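Local coordinates for 2',5'-phosphodiesterase 12 (Homo sapiens, PDB 4Z0V), which belongs to the endonuclease/exonuclease/phosphatase family, pairing a metal-binding domain of that fold with an N-terminal beta domain, at residues 108-111 against 112-116; 167-170 against 171-175; 378-381 against 382-385. All coordinates share one frame; numbering follows the deposited sequence.

Overall arrangement
All three contacts are local, each within one continuous run of chain. Interactions 1 and 2 touch, their centres 10 Å apart: helix 110-113 lies against the end of helix 159-172, and His114 NE2 probably donates to Glu169 O at 2.9 Å. Interaction 3 stands apart, its centre 18 Å from that of interaction 1 and 21 Å from that of interaction 2. Interactions 2 and 3 are buried, whereas interaction 1 is only partly so, with exposed residues at His112 and Leu115. Chemistry follows place: backbone bonds, a ring over a carbonyl and bridging waters at the short helix; hydroxyl bonds added to the backbone bonds at the longer one; aromatic packing at the strand near magnesium.

Interaction 1 of 3, residues 108-111 against 112-116; sequences CTFD and HRHLY
The imidazole of His114 lies over the carbonyl of Phe110, whose O sits 3.4 Å above the ring plane and offset toward its rim. The same oxygen accepts the backbone N of His114 at 3.0 Å, with an N-H...O angle of 140°, so Phe110 O meets both the main chain and the ring of one residue. A weaker bond runs from His114 N to Asp111 O. The two aromatic side chains run side by side in the same direction, Phe110 CD1 reaching His114 CE1 at 3.5 Å; their planes, 43° apart, make the pair oblique. Phe110 CG stands between its own N and carbonyl carbon (chi1 49°), which places the ring alongside His114, with Cys108 CB against one face near the rim. The residues form a short, weakly bonded helix, about 110-113, followed by a 3-10 segment at 115-116. At its start the Asp111 side chain reaches back, and OD2 accepts Cys108 N (2.9 Å) from well above the carboxylate plane. One water joins Asp111 OD1 to His114 ND1, at 2.8 Å from each. Another links Thr109 OG1 with Arg113 NH1. Farther out, His426 bonds Thr109 OG1, while Pro408 O and Ala432 O accept from the Arg113 guanidinium, and His114 NE2 reaches Glu169 O of helix 159-172.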
ATOM      1  N   CYS A 108      -8.189 -15.122   9.041  1.00 15.11           N
ATOM      2  CA  CYS A 108      -8.006 -13.726   8.608  1.00 13.56           C
ATOM      3  C   CYS A 108      -8.834 -13.581   7.385  1.00 13.83           C
ATOM      4  O   CYS A 108      -8.923 -14.541   6.633  1.00 11.53           O
ATOM      5  CB  CYS A 108      -6.552 -13.364   8.340  1.00 14.45           C
ATOM      6  SG  CYS A 108      -5.534 -13.280   9.830  1.00 18.39           S
ATOM      7  N   THR A 109      -9.349 -12.373   7.124  1.00 11.66           N
ATOM      8  CA  THR A 109     -10.204 -12.117   5.954  1.00 12.55           C
ATOM      9  C   THR A 109      -9.475 -12.385   4.638  1.00 16.76           C
ATOM     10  O   THR A 109     -10.114 -12.695   3.634  1.00 18.03           O
ATOM     11  CB  THR A 109     -10.720 -10.690   5.984  1.00 14.71           C
ATOM     12  OG1 THR A 109      -9.609  -9.816   5.798  1.00 16.17           O
ATOM     13  CG2 THR A 109     -11.474 -10.367   7.272  1.00 13.86           C
ATOM     14  N   PHE A 110      -8.141 -12.219   4.627  1.00 11.73           N
ATOM     15  CA  PHE A 110      -7.387 -12.421   3.403  1.00 11.22           C
ATOM     16  C   PHE A 110      -7.066 -13.901   3.135  1.00 13.95           C
ATOM     17  O   PHE A 110      -6.523 -14.193   2.066  1.00 13.52           O
ATOM     18  CB  PHE A 110      -6.101 -11.569   3.451  1.00 12.09           C
ATOM     19  CG  PHE A 110      -5.286 -11.703   4.723  1.00 10.94           C
ATOM     20  CD1 PHE A 110      -4.508 -12.833   4.955  1.00 13.76           C
ATOM     21  CD2 PHE A 110      -5.300 -10.696   5.688  1.00 13.20           C
ATOM     22  CE1 PHE A 110      -3.722 -12.935   6.107  1.00 14.97           C
ATOM     23  CE2 PHE A 110      -4.511 -10.795   6.843  1.00 15.20           C
ATOM     24  CZ  PHE A 110      -3.731 -11.907   7.040  1.00 13.53           C
ATOM     25  N   ASP A 111      -7.352 -14.843   4.087  1.00 12.45           N
ATOM     26  CA  ASP A 111      -7.048 -16.275   3.861  1.00 12.29           C
ATOM     27  C   ASP A 111      -7.727 -16.823   2.593  1.00 15.19           C
ATOM     28  O   ASP A 111      -7.060 -17.439   1.764  1.00 14.14           O
ATOM     29  CB  ASP A 111      -7.429 -17.142   5.057  1.00 15.50           C
ATOM     30  CG  ASP A 111      -6.651 -16.870   6.325  1.00 20.89           C
ATOM     31  OD1 ASP A 111      -5.546 -16.285   6.236  1.00 19.84           O
ATOM     32  OD2 ASP A 111      -7.143 -17.244   7.405  1.00 24.79           O
ATOM     33  N   HIS A 112      -9.033 -16.559   2.429  1.00 13.19           N
ATOM     34  CA  HIS A 112      -9.761 -17.012   1.247  1.00 13.27           C
ATOM     35  C   HIS A 112      -9.268 -16.259  -0.002  1.00 15.40           C
ATOM     36  O   HIS A 112      -9.186 -16.833  -1.068  1.00 13.61           O
ATOM     37  CB  HIS A 112     -11.271 -16.791   1.437  1.00 14.25           C
ATOM     38  CG  HIS A 112     -12.058 -17.236   0.246  1.00 17.96           C
ATOM     39  ND1 HIS A 112     -12.204 -18.584  -0.057  1.00 20.55           N
ATOM     40  CD2 HIS A 112     -12.663 -16.500  -0.717  1.00 19.01           C
ATOM     41  CE1 HIS A 112     -12.927 -18.624  -1.169  1.00 19.34           C
ATOM     42  NE2 HIS A 112     -13.209 -17.398  -1.614  1.00 18.96           N
ATOM     43  N   ARG A 113      -8.906 -14.976   0.156  1.00 11.83           N
ATOM     44  CA  ARG A 113      -8.443 -14.138  -0.958  1.00 11.67           C
ATOM     45  C   ARG A 113      -7.148 -14.678  -1.540  1.00 12.72           C
ATOM     46  O   ARG A 113      -6.970 -14.633  -2.749  1.00 12.97           O
ATOM     47  CB  ARG A 113      -8.249 -12.696  -0.455  1.00 10.35           C
ATOM     48  CG  ARG A 113      -9.535 -12.110   0.122  1.00 12.00           C
ATOM     49  CD  ARG A 113      -9.377 -10.618   0.365  1.00 13.95           C
ATOM     50  NE  ARG A 113      -9.592  -9.855  -0.864  1.00 14.59           N
ATOM     51  CZ  ARG A 113      -9.347  -8.560  -0.989  1.00 21.11           C
ATOM     52  NH1 ARG A 113      -8.829  -7.874   0.024  1.00 13.82           N
ATOM     53  NH2 ARG A 113      -9.635  -7.932  -2.122  1.00 15.35           N
ATOM     54  N   HIS A 114      -6.303 -15.289  -0.698  1.00 10.52           N
ATOM     55  CA  HIS A 114      -5.030 -15.860  -1.123  1.00 10.42           C
ATOM     56  C   HIS A 114      -5.203 -17.070  -2.040  1.00 16.15           C
ATOM     57  O   HIS A 114      -4.285 -17.378  -2.790  1.00 17.13           O
ATOM     58  CB  HIS A 114      -4.169 -16.213   0.082  1.00 10.50           C
ATOM     59  CG  HIS A 114      -3.536 -15.013   0.721  1.00 12.92           C
ATOM     60  ND1 HIS A 114      -2.999 -15.088   1.982  1.00 13.82           N
ATOM     61  CD2 HIS A 114      -3.357 -13.753   0.236  1.00 13.33           C
ATOM     62  CE1 HIS A 114      -2.511 -13.881   2.241  1.00 13.08           C
ATOM     63  NE2 HIS A 114      -2.722 -13.040   1.222  1.00 12.82           N
ATOM     64  N   LEU A 115      -6.418 -17.659  -2.098  1.00 14.77           N
ATOM     65  CA  LEU A 115      -6.685 -18.733  -3.070  1.00 14.67           C
ATOM     66  C   LEU A 115      -6.688 -18.192  -4.502  1.00 20.10           C
ATOM     67  O   LEU A 115      -6.583 -18.977  -5.444  1.00 21.78           O
ATOM     68  CB  LEU A 115      -8.046 -19.413  -2.784  1.00 13.86           C
ATOM     69  CG  LEU A 115      -8.209 -20.065  -1.397  1.00 17.42           C
ATOM     70  CD1 LEU A 115      -9.556 -20.757  -1.296  1.00 17.86           C
ATOM     71  CD2 LEU A 115      -7.073 -21.062  -1.104  1.00 23.10           C
ATOM     72  N   TYR A 116      -6.862 -16.868  -4.670  1.00 13.94           N
ATOM     73  CA  TYR A 116      -6.884 -16.193  -5.984  1.00 14.51           C
ATOM     74  C   TYR A 116      -5.498 -15.672  -6.385  1.00 20.12           C
ATOM     75  O   TYR A 116      -5.356 -15.082  -7.462  1.00 19.03           O
ATOM     76  CB  TYR A 116      -7.859 -15.011  -5.948  1.00 16.44           C
ATOM     77  CG  TYR A 116      -9.308 -15.431  -5.856  1.00 19.02           C
ATOM     78  CD1 TYR A 116      -9.864 -15.833  -4.643  1.00 20.14           C
ATOM     79  CD2 TYR A 116     -10.115 -15.467  -6.988  1.00 19.98           C
ATOM     80  CE1 TYR A 116     -11.181 -16.284  -4.566  1.00 20.15           C
ATOM     81  CE2 TYR A 116     -11.442 -15.887  -6.917  1.00 21.93           C
ATOM     82  CZ  TYR A 116     -11.960 -16.329  -5.712  1.00 24.34           C
ATOM     83  OH  TYR A 116     -13.276 -16.718  -5.637  1.00 22.20           O
TER
HETATM   84  O   HOH W   1     -10.723 -15.681   4.735  1.00 12.78           O
HETATM   85  O   HOH W   2      -8.785  -8.763   3.104  1.00 17.12           O
HETATM   86  O   HOH W   3      -3.574 -16.566   4.326  1.00 27.84           O

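Interaction 2 of 3, residues 167-170 against 171-175; sequences QKEL and TGYNA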
ATOM      1  N   GLN A 167       1.896  -8.040   6.808  1.00  8.09           N
ATOM      2  CA  GLN A 167       2.994  -8.731   6.151  1.00  7.89           C
ATOM      3  C   GLN A 167       2.505 -10.028   5.527  1.00 11.92           C
ATOM      4  O   GLN A 167       2.789 -10.284   4.357  1.00 10.75           O
ATOM      5  CB  GLN A 167       4.129  -9.018   7.152  1.00  9.48           C
ATOM      6  CG  GLN A 167       4.959  -7.765   7.491  1.00  9.47           C
ATOM      7  CD  GLN A 167       6.067  -8.138   8.477  1.00 20.12           C
ATOM      8  OE1 GLN A 167       5.937  -9.065   9.265  1.00 22.57           O
ATOM      9  NE2 GLN A 167       7.189  -7.442   8.448  1.00 18.20           N
ATOM     10  N   LYS A 168       1.715 -10.810   6.275  1.00 11.69           N
ATOM     11  CA  LYS A 168       1.183 -12.064   5.744  1.00 10.98           C
ATOM     12  C   LYS A 168       0.248 -11.779   4.549  1.00 12.02           C
ATOM     13  O   LYS A 168       0.333 -12.428   3.518  1.00 11.87           O
ATOM     14  CB  LYS A 168       0.444 -12.849   6.837  1.00 12.35           C
ATOM     15  CG  LYS A 168      -0.025 -14.220   6.296  1.00 13.84           C
ATOM     16  CD  LYS A 168      -0.660 -15.116   7.330  1.00 13.30           C
ATOM     17  CE  LYS A 168      -1.041 -16.458   6.710  1.00 15.49           C
ATOM     18  NZ  LYS A 168      -1.585 -17.357   7.777  1.00 17.11           N
ATOM     19  N   GLU A 169      -0.608 -10.788   4.709  1.00  8.17           N
ATOM     20  CA  GLU A 169      -1.569 -10.402   3.677  1.00  8.26           C
ATOM     21  C   GLU A 169      -0.875 -10.003   2.378  1.00  9.56           C
ATOM     22  O   GLU A 169      -1.165 -10.559   1.324  1.00 10.32           O
ATOM     23  CB  GLU A 169      -2.455  -9.255   4.167  1.00  8.46           C
ATOM     24  CG  GLU A 169      -3.454  -8.878   3.086  1.00  9.77           C
ATOM     25  CD  GLU A 169      -4.505  -7.896   3.530  1.00 14.42           C
ATOM     26  OE1 GLU A 169      -5.377  -7.565   2.696  1.00 16.09           O
ATOM     27  OE2 GLU A 169      -4.453  -7.447   4.697  1.00 14.21           O
ATOM     28  N   LEU A 170       0.006  -9.003   2.446  1.00  7.26           N
ATOM     29  CA  LEU A 170       0.661  -8.508   1.258  1.00  6.87           C
ATOM     30  C   LEU A 170       1.570  -9.505   0.629  1.00 10.30           C
ATOM     31  O   LEU A 170       1.500  -9.666  -0.580  1.00 10.14           O
ATOM     32  CB  LEU A 170       1.429  -7.205   1.572  1.00  6.66           C
ATOM     33  CG  LEU A 170       0.519  -6.020   1.892  1.00 10.19           C
ATOM     34  CD1 LEU A 170       1.365  -4.770   2.195  1.00 10.79           C
ATOM     35  CD2 LEU A 170      -0.423  -5.718   0.687  1.00  9.32           C
ATOM     36  N   THR A 171       2.391 -10.221   1.406  1.00  8.14           N
ATOM     37  CA  THR A 171       3.287 -11.205   0.779  1.00  8.25           C
ATOM     38  C   THR A 171       2.502 -12.351   0.143  1.00 12.67           C
ATOM     39  O   THR A 171       2.899 -12.839  -0.915  1.00 12.60           O
ATOM     40  CB  THR A 171       4.322 -11.727   1.771  1.00 11.30           C
ATOM     41  OG1 THR A 171       3.653 -12.397   2.853  1.00 10.77           O
ATOM     42  CG2 THR A 171       5.260 -10.583   2.307  1.00 10.98           C
ATOM     43  N   GLY A 172       1.368 -12.696   0.751  1.00 11.41           N
ATOM     44  CA  GLY A 172       0.467 -13.724   0.250  1.00 10.48           C
ATOM     45  C   GLY A 172      -0.199 -13.390  -1.078  1.00 13.44           C
ATOM     46  O   GLY A 172      -0.597 -14.309  -1.800  1.00 11.23           O
ATOM     47  N   TYR A 173      -0.325 -12.080  -1.422  1.00 10.82           N
ATOM     48  CA  TYR A 173      -0.907 -11.657  -2.704  1.00  9.23           C
ATOM     49  C   TYR A 173       0.017 -11.916  -3.874  1.00 13.25           C
ATOM     50  O   TYR A 173      -0.451 -11.881  -5.011  1.00 10.99           O
ATOM     51  CB  TYR A 173      -1.331 -10.188  -2.696  1.00  8.82           C
ATOM     52  CG  TYR A 173      -2.541  -9.903  -1.827  1.00  9.58           C
ATOM     53  CD1 TYR A 173      -3.593 -10.820  -1.727  1.00 11.73           C
ATOM     54  CD2 TYR A 173      -2.622  -8.736  -1.075  1.00  9.12           C
ATOM     55  CE1 TYR A 173      -4.719 -10.549  -0.946  1.00 11.32           C
ATOM     56  CE2 TYR A 173      -3.707  -8.483  -0.241  1.00  9.32           C
ATOM     57  CZ  TYR A 173      -4.754  -9.395  -0.172  1.00 13.11           C
ATOM     58  OH  TYR A 173      -5.848  -9.107   0.607  1.00 13.18           O
ATOM     59  N   ASN A 174       1.337 -12.160  -3.633  1.00 11.20           N
ATOM     60  CA  ASN A 174       2.299 -12.428  -4.724  1.00 10.67           C
ATOM     61  C   ASN A 174       2.078 -11.410  -5.855  1.00 12.12           C
ATOM     62  O   ASN A 174       1.863 -11.764  -7.018  1.00 11.95           O
ATOM     63  CB  ASN A 174       2.103 -13.900  -5.219  1.00 12.17           C
ATOM     64  CG  ASN A 174       2.581 -14.900  -4.188  1.00 19.16           C
ATOM     65  OD1 ASN A 174       3.721 -14.818  -3.705  1.00 15.09           O
ATOM     66  ND2 ASN A 174       1.729 -15.870  -3.834  1.00 15.20           N
ATOM     67  N   ALA A 175       2.085 -10.127  -5.482  1.00  9.27           N
ATOM     68  CA  ALA A 175       1.742  -9.024  -6.359  1.00  9.36           C
ATOM     69  C   ALA A 175       2.956  -8.438  -7.063  1.00 10.39           C
ATOM     70  O   ALA A 175       4.098  -8.761  -6.722  1.00 11.35           O
ATOM     71  CB  ALA A 175       1.036  -7.938  -5.539  1.00 10.45           C
TER
HETATM   72  O   HOH W   4       3.152  -9.354  -2.944  1.00 12.23           O
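Glu169 and Tyr173, one helical turn apart, join through their side-chain ends: Tyr173 OH donates to Glu169 OE1 at 2.6 Å, on the anti side of the carboxylate and 17° out of its plane. Carboxylate and ring planes stand 71° apart, and the acid's methylene lies close as well, Glu169 CG being 3.4 Å from Tyr173 CE2. An extended chain, with CG anti to the backbone N, carries the carboxylate out to the hydroxyl. Beneath, Glu169 O lies 3.3 Å above one face of the tyrosine ring, toward its rim. Tyr131 OH holds the other carboxylate oxygen, so both are occupied in this buried region.

These residues lie in the last part of helix 159-172 of the endonuclease/exonuclease/phosphatase domain and just beyond it; Asn174, with positive phi, is where the chain leaves helical geometry. Gln167 O receives two donors from one residue, Thr171 N at 3.0 Å and Thr171 OG1 at 2.7 Å, which approach from opposite faces of the carbonyl plane. Thr171 OG1 stands between its backbone N and carbonyl carbon (chi1 62°), the rotamer that turns the hydroxyl back along the helix.

Contacts are sparser between Leu170 and Tyr173, whose CD2 atoms are 4.1 Å apart; Leu170 turns instead to Val129 and Leu192. A water bridges Leu170 O and Ala175 N, 2.9 Å from each. Lys168, Gly172 and Asn174 form the more open side, yet polar ends are held there: Asn174 ND2 bonds to Thr117 O, and Lys168 NZ to Gly22 O, with a cation-pi contact to Phe23.

Interaction 3 of 3, residues 378-381 against 382-385; sequences PAYT and NYVG
Aromatic packing carries this contact: Tyr383 sets CD2 over the centre of the Tyr380 ring, 3.4 Å above its plane. The nearest carbons are Tyr380 CE2 and Tyr383 CD2, 3.6 Å apart. With ring planes at 48° and centroids 4.6 Å apart, the pair is oblique. Tyr380 CG sits between the backbone N and carbonyl carbon (chi1 49°) and Tyr383 CG lies opposite its N (chi1 -167°), torsions that bring the second ring over the first. Val415 of helix 412-416 touches both.

The main chain supplies the second kind of interaction. Thr381 and Asn382 both make backbone hydrogen bonds with Gly389 of strand 387-397, a classic beta bulge at the start of strand 382-384.

Polar side chains form the third group, their partners lying beyond these residues. Tyr380 OH bonds to His412 ND1, and Thr381 OG1 to Asp392 OD2 and Leu391 N. The side chain of Asn382 lies about 6 Å from the bound magnesium ion, with ND2 weakly bonded to Asp429 O. Between the two segments, then, cohesion rests on dispersion and ring packing, while hydrogen bonds to neighbouring elements hold the hydroxyls of Tyr380 and Thr381.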
ATOM      1  N   PRO A 378     -17.272  -1.867  -5.441  1.00 18.86           N
ATOM      2  CA  PRO A 378     -17.726  -2.726  -4.330  1.00 18.19           C
ATOM      3  C   PRO A 378     -18.706  -1.998  -3.414  1.00 19.40           C
ATOM      4  O   PRO A 378     -18.715  -0.761  -3.371  1.00 17.65           O
ATOM      5  CB  PRO A 378     -16.429  -3.038  -3.565  1.00 20.31           C
ATOM      6  CG  PRO A 378     -15.326  -2.806  -4.538  1.00 26.66           C
ATOM      7  CD  PRO A 378     -15.799  -1.688  -5.426  1.00 22.07           C
ATOM      8  N   ALA A 379     -19.509  -2.763  -2.659  1.00 16.48           N
ATOM      9  CA  ALA A 379     -20.452  -2.223  -1.677  1.00 17.18           C
ATOM     10  C   ALA A 379     -19.679  -1.285  -0.720  1.00 18.78           C
ATOM     11  O   ALA A 379     -20.158  -0.210  -0.379  1.00 16.20           O
ATOM     12  CB  ALA A 379     -21.125  -3.370  -0.906  1.00 18.35           C
ATOM     13  N   TYR A 380     -18.423  -1.655  -0.378  1.00 14.11           N
ATOM     14  CA  TYR A 380     -17.566  -0.790   0.454  1.00 11.96           C
ATOM     15  C   TYR A 380     -16.120  -1.289   0.420  1.00 15.33           C
ATOM     16  O   TYR A 380     -15.872  -2.470   0.173  1.00 15.36           O
ATOM     17  CB  TYR A 380     -18.055  -0.715   1.940  1.00 11.69           C
ATOM     18  CG  TYR A 380     -18.319  -2.081   2.539  1.00 13.78           C
ATOM     19  CD1 TYR A 380     -17.273  -2.878   2.996  1.00 13.97           C
ATOM     20  CD2 TYR A 380     -19.619  -2.562   2.684  1.00 14.40           C
ATOM     21  CE1 TYR A 380     -17.504  -4.148   3.520  1.00 15.30           C
ATOM     22  CE2 TYR A 380     -19.864  -3.832   3.209  1.00 15.04           C
ATOM     23  CZ  TYR A 380     -18.802  -4.629   3.605  1.00 17.72           C
ATOM     24  OH  TYR A 380     -19.024  -5.880   4.118  1.00 15.73           O
ATOM     25  N   THR A 381     -15.187  -0.384   0.671  1.00 12.43           N
ATOM     26  CA  THR A 381     -13.755  -0.687   0.817  1.00 12.85           C
ATOM     27  C   THR A 381     -13.311  -0.182   2.194  1.00 15.89           C
ATOM     28  O   THR A 381     -12.161  -0.344   2.577  1.00 14.10           O
ATOM     29  CB  THR A 381     -12.917  -0.069  -0.328  1.00 16.72           C
ATOM     30  OG1 THR A 381     -13.007   1.348  -0.250  1.00 12.91           O
ATOM     31  CG2 THR A 381     -13.376  -0.526  -1.715  1.00 15.74           C
ATOM     32  N   ASN A 382     -14.216   0.484   2.908  1.00 11.88           N
ATOM     33  CA  ASN A 382     -13.988   1.015   4.239  1.00 10.20           C
ATOM     34  C   ASN A 382     -15.212   0.663   5.068  1.00 13.62           C
ATOM     35  O   ASN A 382     -16.319   0.949   4.624  1.00 14.08           O
ATOM     36  CB  ASN A 382     -13.740   2.511   4.172  1.00  8.50           C
ATOM     37  CG  ASN A 382     -13.646   3.200   5.525  1.00 24.16           C
ATOM     38  OD1 ASN A 382     -14.442   4.054   5.836  1.00 29.56           O
ATOM     39  ND2 ASN A 382     -12.610   2.942   6.300  1.00 19.98           N
ATOM     40  N   TYR A 383     -15.039  -0.033   6.214  1.00 10.72           N
ATOM     41  CA  TYR A 383     -16.234  -0.457   6.981  1.00 10.32           C
ATOM     42  C   TYR A 383     -15.966  -0.306   8.476  1.00 13.93           C
ATOM     43  O   TYR A 383     -15.248  -1.114   9.067  1.00 12.67           O
ATOM     44  CB  TYR A 383     -16.592  -1.903   6.618  1.00 11.50           C
ATOM     45  CG  TYR A 383     -17.960  -2.315   7.110  1.00 13.21           C
ATOM     46  CD1 TYR A 383     -18.150  -2.754   8.419  1.00 14.24           C
ATOM     47  CD2 TYR A 383     -19.080  -2.206   6.289  1.00 15.06           C
ATOM     48  CE1 TYR A 383     -19.405  -3.141   8.875  1.00 14.36           C
ATOM     49  CE2 TYR A 383     -20.349  -2.561   6.747  1.00 15.87           C
ATOM     50  CZ  TYR A 383     -20.504  -3.017   8.047  1.00 22.29           C
ATOM     51  OH  TYR A 383     -21.743  -3.331   8.538  1.00 19.36           O
ATOM     52  N   VAL A 384     -16.511   0.748   9.069  1.00 11.55           N
ATOM     53  CA  VAL A 384     -16.263   1.048  10.484  1.00 11.59           C
ATOM     54  C   VAL A 384     -17.599   1.253  11.215  1.00 18.85           C
ATOM     55  O   VAL A 384     -18.650   1.237  10.582  1.00 19.70           O
ATOM     56  CB  VAL A 384     -15.322   2.274  10.643  1.00 15.06           C
ATOM     57  CG1 VAL A 384     -13.928   1.941  10.141  1.00 14.74           C
ATOM     58  CG2 VAL A 384     -15.868   3.515   9.919  1.00 14.99           C
ATOM     59  N   GLY A 385     -17.543   1.414  12.522  1.00 17.32           N
ATOM     60  CA  GLY A 385     -18.752   1.721  13.279  1.00 18.35           C
ATOM     61  C   GLY A 385     -19.205   3.104  12.849  1.00 25.14           C
ATOM     62  O   GLY A 385     -18.415   4.050  12.889  1.00 26.14           O
TER